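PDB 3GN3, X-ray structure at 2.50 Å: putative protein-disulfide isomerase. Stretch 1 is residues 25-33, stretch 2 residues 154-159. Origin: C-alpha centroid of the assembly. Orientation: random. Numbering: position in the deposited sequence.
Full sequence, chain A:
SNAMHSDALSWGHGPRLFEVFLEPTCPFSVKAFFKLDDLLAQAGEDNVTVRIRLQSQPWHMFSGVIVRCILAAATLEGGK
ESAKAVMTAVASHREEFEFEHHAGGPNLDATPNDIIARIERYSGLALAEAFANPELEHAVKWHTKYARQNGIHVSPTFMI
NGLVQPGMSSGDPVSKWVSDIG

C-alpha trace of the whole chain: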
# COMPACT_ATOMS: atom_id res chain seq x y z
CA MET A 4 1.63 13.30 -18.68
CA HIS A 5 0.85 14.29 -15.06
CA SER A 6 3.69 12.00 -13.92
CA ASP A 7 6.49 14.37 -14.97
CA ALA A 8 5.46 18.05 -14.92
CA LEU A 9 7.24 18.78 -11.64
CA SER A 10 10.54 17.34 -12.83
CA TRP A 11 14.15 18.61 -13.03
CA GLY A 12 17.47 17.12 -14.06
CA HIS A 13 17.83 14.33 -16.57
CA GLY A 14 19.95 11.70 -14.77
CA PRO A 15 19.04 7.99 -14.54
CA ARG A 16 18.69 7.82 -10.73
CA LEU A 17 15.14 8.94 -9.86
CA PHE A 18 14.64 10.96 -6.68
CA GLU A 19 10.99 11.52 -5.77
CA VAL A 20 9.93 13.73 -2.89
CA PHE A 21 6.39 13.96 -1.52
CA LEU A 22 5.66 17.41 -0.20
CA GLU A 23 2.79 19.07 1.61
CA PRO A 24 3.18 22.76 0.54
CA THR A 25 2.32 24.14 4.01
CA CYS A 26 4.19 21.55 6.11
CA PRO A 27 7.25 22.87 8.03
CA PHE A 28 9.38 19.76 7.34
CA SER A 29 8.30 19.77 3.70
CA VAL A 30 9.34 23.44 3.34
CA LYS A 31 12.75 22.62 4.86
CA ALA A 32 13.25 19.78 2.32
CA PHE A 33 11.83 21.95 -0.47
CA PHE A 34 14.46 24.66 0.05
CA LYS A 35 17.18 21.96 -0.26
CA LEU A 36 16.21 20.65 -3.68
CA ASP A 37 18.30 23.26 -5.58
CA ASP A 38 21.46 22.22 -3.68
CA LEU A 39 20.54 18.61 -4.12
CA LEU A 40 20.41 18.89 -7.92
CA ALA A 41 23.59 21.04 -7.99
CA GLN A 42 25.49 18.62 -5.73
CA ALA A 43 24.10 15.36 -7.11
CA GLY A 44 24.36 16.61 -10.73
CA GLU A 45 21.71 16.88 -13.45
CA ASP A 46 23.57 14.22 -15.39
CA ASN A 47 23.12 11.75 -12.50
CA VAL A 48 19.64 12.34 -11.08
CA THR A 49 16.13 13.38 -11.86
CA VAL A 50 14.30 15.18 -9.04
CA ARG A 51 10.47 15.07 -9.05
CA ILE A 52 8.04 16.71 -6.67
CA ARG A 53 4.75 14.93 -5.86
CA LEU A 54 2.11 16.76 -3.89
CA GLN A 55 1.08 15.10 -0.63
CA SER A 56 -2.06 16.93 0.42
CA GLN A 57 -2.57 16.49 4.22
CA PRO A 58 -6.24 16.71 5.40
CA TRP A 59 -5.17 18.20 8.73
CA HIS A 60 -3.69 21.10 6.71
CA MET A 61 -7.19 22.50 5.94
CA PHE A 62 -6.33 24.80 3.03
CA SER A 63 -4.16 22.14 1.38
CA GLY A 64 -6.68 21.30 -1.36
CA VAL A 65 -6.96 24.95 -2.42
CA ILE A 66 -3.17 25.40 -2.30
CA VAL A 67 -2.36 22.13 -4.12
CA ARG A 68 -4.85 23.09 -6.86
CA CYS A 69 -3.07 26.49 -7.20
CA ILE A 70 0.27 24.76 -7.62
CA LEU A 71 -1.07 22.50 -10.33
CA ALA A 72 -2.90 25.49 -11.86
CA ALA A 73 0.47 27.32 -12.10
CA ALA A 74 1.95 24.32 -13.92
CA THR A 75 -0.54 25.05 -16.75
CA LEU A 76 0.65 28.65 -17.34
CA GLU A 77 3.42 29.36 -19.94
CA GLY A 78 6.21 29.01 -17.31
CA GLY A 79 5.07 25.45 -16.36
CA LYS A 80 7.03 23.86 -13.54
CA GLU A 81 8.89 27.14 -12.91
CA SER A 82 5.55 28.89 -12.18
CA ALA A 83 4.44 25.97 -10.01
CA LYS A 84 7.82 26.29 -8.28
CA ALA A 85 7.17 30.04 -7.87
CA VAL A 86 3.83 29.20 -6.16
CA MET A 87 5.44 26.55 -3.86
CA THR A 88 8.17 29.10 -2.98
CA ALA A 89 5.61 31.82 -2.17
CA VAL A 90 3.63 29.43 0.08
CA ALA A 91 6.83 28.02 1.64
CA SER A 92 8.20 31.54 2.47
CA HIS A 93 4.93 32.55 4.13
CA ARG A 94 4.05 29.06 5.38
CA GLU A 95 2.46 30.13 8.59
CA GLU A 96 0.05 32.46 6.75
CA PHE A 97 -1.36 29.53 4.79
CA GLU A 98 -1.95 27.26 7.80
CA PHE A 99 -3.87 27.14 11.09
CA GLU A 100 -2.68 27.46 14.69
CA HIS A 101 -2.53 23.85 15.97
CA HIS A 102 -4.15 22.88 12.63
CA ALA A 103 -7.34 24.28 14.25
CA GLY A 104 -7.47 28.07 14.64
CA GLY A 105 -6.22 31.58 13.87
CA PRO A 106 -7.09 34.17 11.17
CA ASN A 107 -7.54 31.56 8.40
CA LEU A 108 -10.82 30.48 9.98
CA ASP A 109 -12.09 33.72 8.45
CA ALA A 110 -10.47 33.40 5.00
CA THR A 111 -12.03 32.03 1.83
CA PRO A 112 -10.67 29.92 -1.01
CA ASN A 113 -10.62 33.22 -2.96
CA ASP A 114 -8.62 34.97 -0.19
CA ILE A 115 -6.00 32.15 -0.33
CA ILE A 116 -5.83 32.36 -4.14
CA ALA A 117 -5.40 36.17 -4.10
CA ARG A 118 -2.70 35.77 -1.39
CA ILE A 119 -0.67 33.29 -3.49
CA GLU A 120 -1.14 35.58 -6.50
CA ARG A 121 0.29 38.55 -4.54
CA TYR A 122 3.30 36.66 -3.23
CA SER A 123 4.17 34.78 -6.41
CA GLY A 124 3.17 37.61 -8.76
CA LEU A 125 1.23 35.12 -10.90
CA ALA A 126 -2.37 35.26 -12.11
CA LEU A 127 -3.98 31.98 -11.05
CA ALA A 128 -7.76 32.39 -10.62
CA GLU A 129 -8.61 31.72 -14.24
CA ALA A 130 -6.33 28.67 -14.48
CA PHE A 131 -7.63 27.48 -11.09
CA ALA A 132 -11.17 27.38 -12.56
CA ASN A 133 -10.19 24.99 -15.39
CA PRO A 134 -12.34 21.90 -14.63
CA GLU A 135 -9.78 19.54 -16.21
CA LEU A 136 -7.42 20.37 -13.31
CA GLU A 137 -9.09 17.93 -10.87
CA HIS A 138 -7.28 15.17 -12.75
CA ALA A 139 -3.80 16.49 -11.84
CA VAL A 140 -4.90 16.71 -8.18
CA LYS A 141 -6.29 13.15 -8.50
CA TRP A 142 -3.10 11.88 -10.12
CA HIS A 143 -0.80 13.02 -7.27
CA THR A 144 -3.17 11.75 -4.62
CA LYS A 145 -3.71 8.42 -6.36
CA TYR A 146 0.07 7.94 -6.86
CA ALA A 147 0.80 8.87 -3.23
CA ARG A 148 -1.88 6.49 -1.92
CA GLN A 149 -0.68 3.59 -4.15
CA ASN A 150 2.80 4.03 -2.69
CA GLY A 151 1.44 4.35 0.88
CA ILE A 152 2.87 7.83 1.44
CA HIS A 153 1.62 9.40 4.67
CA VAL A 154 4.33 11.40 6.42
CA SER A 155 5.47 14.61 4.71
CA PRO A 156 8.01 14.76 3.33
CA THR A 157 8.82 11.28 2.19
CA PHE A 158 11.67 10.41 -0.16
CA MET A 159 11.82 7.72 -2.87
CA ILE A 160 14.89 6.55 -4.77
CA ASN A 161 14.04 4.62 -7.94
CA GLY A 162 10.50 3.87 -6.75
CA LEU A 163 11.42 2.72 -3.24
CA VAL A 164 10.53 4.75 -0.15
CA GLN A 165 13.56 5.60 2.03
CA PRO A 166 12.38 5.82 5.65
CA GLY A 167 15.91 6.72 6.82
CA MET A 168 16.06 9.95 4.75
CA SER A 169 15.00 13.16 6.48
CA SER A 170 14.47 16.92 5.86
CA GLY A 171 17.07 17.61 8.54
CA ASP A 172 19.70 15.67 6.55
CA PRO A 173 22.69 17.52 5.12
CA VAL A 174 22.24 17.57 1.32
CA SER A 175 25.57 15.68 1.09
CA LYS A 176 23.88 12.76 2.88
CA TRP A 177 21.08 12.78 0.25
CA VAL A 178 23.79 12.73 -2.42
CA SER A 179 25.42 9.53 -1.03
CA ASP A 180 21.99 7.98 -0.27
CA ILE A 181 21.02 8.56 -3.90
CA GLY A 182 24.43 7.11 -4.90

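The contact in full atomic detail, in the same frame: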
# COMPACT_ATOMS: atom_id res chain seq x y z
N THR A 25 2.36 23.34 2.78
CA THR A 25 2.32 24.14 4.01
C THR A 25 2.86 23.39 5.23
O THR A 25 2.57 23.77 6.37
CB THR A 25 0.89 24.66 4.34
OG1 THR A 25 -0.01 23.55 4.52
CG2 THR A 25 0.37 25.55 3.25
N CYS A 26 3.63 22.34 5.00
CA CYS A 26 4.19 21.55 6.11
C CYS A 26 5.62 22.01 6.40
O CYS A 26 6.43 22.11 5.50
CB CYS A 26 4.11 20.07 5.78
SG CYS A 26 5.41 18.98 6.48
N PRO A 27 5.93 22.29 7.68
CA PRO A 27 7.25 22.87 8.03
C PRO A 27 8.44 22.01 7.56
O PRO A 27 9.44 22.55 7.05
CB PRO A 27 7.21 22.97 9.56
CG PRO A 27 6.08 22.08 10.00
CD PRO A 27 5.08 22.06 8.87
N PHE A 28 8.31 20.69 7.72
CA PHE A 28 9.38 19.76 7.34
C PHE A 28 9.50 19.69 5.84
O PHE A 28 10.62 19.57 5.30
CB PHE A 28 9.13 18.38 7.95
CG PHE A 28 8.85 18.42 9.43
CD1 PHE A 28 9.89 18.61 10.34
CD2 PHE A 28 7.54 18.31 9.90
CE1 PHE A 28 9.64 18.68 11.74
CE2 PHE A 28 7.27 18.37 11.28
CZ PHE A 28 8.33 18.56 12.20
N SER A 29 8.34 19.76 5.16
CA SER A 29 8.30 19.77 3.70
C SER A 29 9.01 20.98 3.15
O SER A 29 9.85 20.84 2.27
CB SER A 29 6.86 19.70 3.18
OG SER A 29 6.30 18.43 3.41
N VAL A 30 8.69 22.16 3.68
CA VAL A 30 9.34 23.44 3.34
C VAL A 30 10.88 23.35 3.47
O VAL A 30 11.61 23.68 2.53
CB VAL A 30 8.77 24.60 4.22
CG1 VAL A 30 9.63 25.85 4.12
CG2 VAL A 30 7.31 24.89 3.83
N LYS A 31 11.34 22.88 4.62
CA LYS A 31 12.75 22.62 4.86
C LYS A 31 13.36 21.75 3.73
O LYS A 31 14.38 22.13 3.14
CB LYS A 31 12.88 21.96 6.23
CG LYS A 31 14.25 22.00 6.84
CD LYS A 31 14.08 22.26 8.35
CE LYS A 31 15.06 21.47 9.19
NZ LYS A 31 14.64 20.01 9.28
N ALA A 32 12.74 20.62 3.41
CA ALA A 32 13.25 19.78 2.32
C ALA A 32 13.14 20.48 0.96
O ALA A 32 14.02 20.34 0.10
CB ALA A 32 12.53 18.41 2.28
N PHE A 33 12.08 21.26 0.79
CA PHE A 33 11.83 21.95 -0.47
C PHE A 33 12.99 22.91 -0.80
O PHE A 33 13.57 22.85 -1.88
CB PHE A 33 10.50 22.71 -0.42
CG PHE A 33 10.26 23.61 -1.60
CD1 PHE A 33 9.96 23.07 -2.85
CD2 PHE A 33 10.38 24.99 -1.47
CE1 PHE A 33 9.75 23.89 -3.95
CE2 PHE A 33 10.16 25.84 -2.58
CZ PHE A 33 9.85 25.29 -3.82
N VAL A 154 3.54 10.37 5.79
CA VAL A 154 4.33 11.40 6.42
C VAL A 154 4.86 12.37 5.35
O VAL A 154 5.30 11.93 4.31
CB VAL A 154 5.47 10.76 7.25
CG1 VAL A 154 6.67 11.66 7.34
CG2 VAL A 154 4.97 10.41 8.63
N SER A 155 4.81 13.67 5.60
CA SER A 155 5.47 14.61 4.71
C SER A 155 6.69 15.26 5.38
O SER A 155 6.60 15.71 6.52
CB SER A 155 4.48 15.66 4.19
OG SER A 155 4.06 16.52 5.22
N PRO A 156 7.83 15.31 4.67
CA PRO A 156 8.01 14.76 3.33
C PRO A 156 8.32 13.28 3.40
O PRO A 156 8.71 12.78 4.46
CB PRO A 156 9.27 15.48 2.83
CG PRO A 156 10.08 15.67 4.07
CD PRO A 156 9.06 15.98 5.16
N THR A 157 8.15 12.57 2.29
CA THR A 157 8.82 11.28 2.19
C THR A 157 9.62 11.19 0.90
O THR A 157 9.27 11.83 -0.09
CB THR A 157 7.92 10.01 2.57
OG1 THR A 157 7.62 9.22 1.42
CG2 THR A 157 6.67 10.35 3.27
N PHE A 158 10.71 10.44 0.94
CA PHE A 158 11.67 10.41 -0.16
C PHE A 158 11.66 9.04 -0.82
O PHE A 158 11.61 8.05 -0.13
CB PHE A 158 13.09 10.70 0.39
CG PHE A 158 13.16 11.96 1.20
CD1 PHE A 158 13.41 13.19 0.57
CD2 PHE A 158 12.94 11.94 2.58
CE1 PHE A 158 13.45 14.37 1.30
CE2 PHE A 158 12.98 13.11 3.33
CZ PHE A 158 13.24 14.32 2.68
N MET A 159 11.70 9.00 -2.14
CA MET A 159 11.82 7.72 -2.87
C MET A 159 13.06 7.77 -3.74
O MET A 159 13.35 8.80 -4.37
CB MET A 159 10.57 7.43 -3.74
CG MET A 159 9.29 7.15 -2.94
SD MET A 159 7.91 6.21 -3.67
CE MET A 159 7.88 6.83 -5.37

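The first turns of a helix pack against a cis-proline loop in a small, mostly buried contact, polar around Cys26, Ser29 and Ser155 and apolar along Phe28, Ala32, Pro156 and Phe158. Touching residues are at least 124 positions apart in sequence, and the two segments together bury 234 Å². Cys26 is the N-cap of helix 27-33: its SG accepts a hydrogen bond from the backbone N of Ser29 (3.3 Å), occupying a donor that the first turn leaves without a backbone partner. The next turn is held by regular bonds, among them Val30 N to Cys26 O at 2.9 Å and Ala32 N to Phe28 O at 3.0 Å. The CA-to-CB bond of Cys26 points toward the loop, and its SG lies 3.1 Å from Ser155 OG; the geometry does not settle whether this is a hydrogen bond. Ser29 OG sits beside the same group, 3.4 Å from Ser155 CB.

The peptide bond between Ser155 and Pro156 is cis, and the CA-to-CB bond of Pro156 points toward the helix. Register is closest here, with Ser29 CA and Pro156 CA 5.0 Å apart, a separation that leaves little room between the two backbones. Residues one turn apart on the helix meet the ring: Phe28 CB approaches Pro156 CD at 3.7 Å, and Ala32 CB approaches Pro156 CG at 4.1 Å. Phe28 starts toward the loop, but with chi1 in the m well its aromatic ring leads away, so CB makes the closest approach to Pro156. Beyond the proline, the chain enters a strand at Thr157. Phe158, its CA-to-CB bond sideways to the helix, brings its ring end nearer, with CZ 4.2 Å from Ala32 CB. That methyl lies at the ring edge, near its plane, and it also touches Pro156.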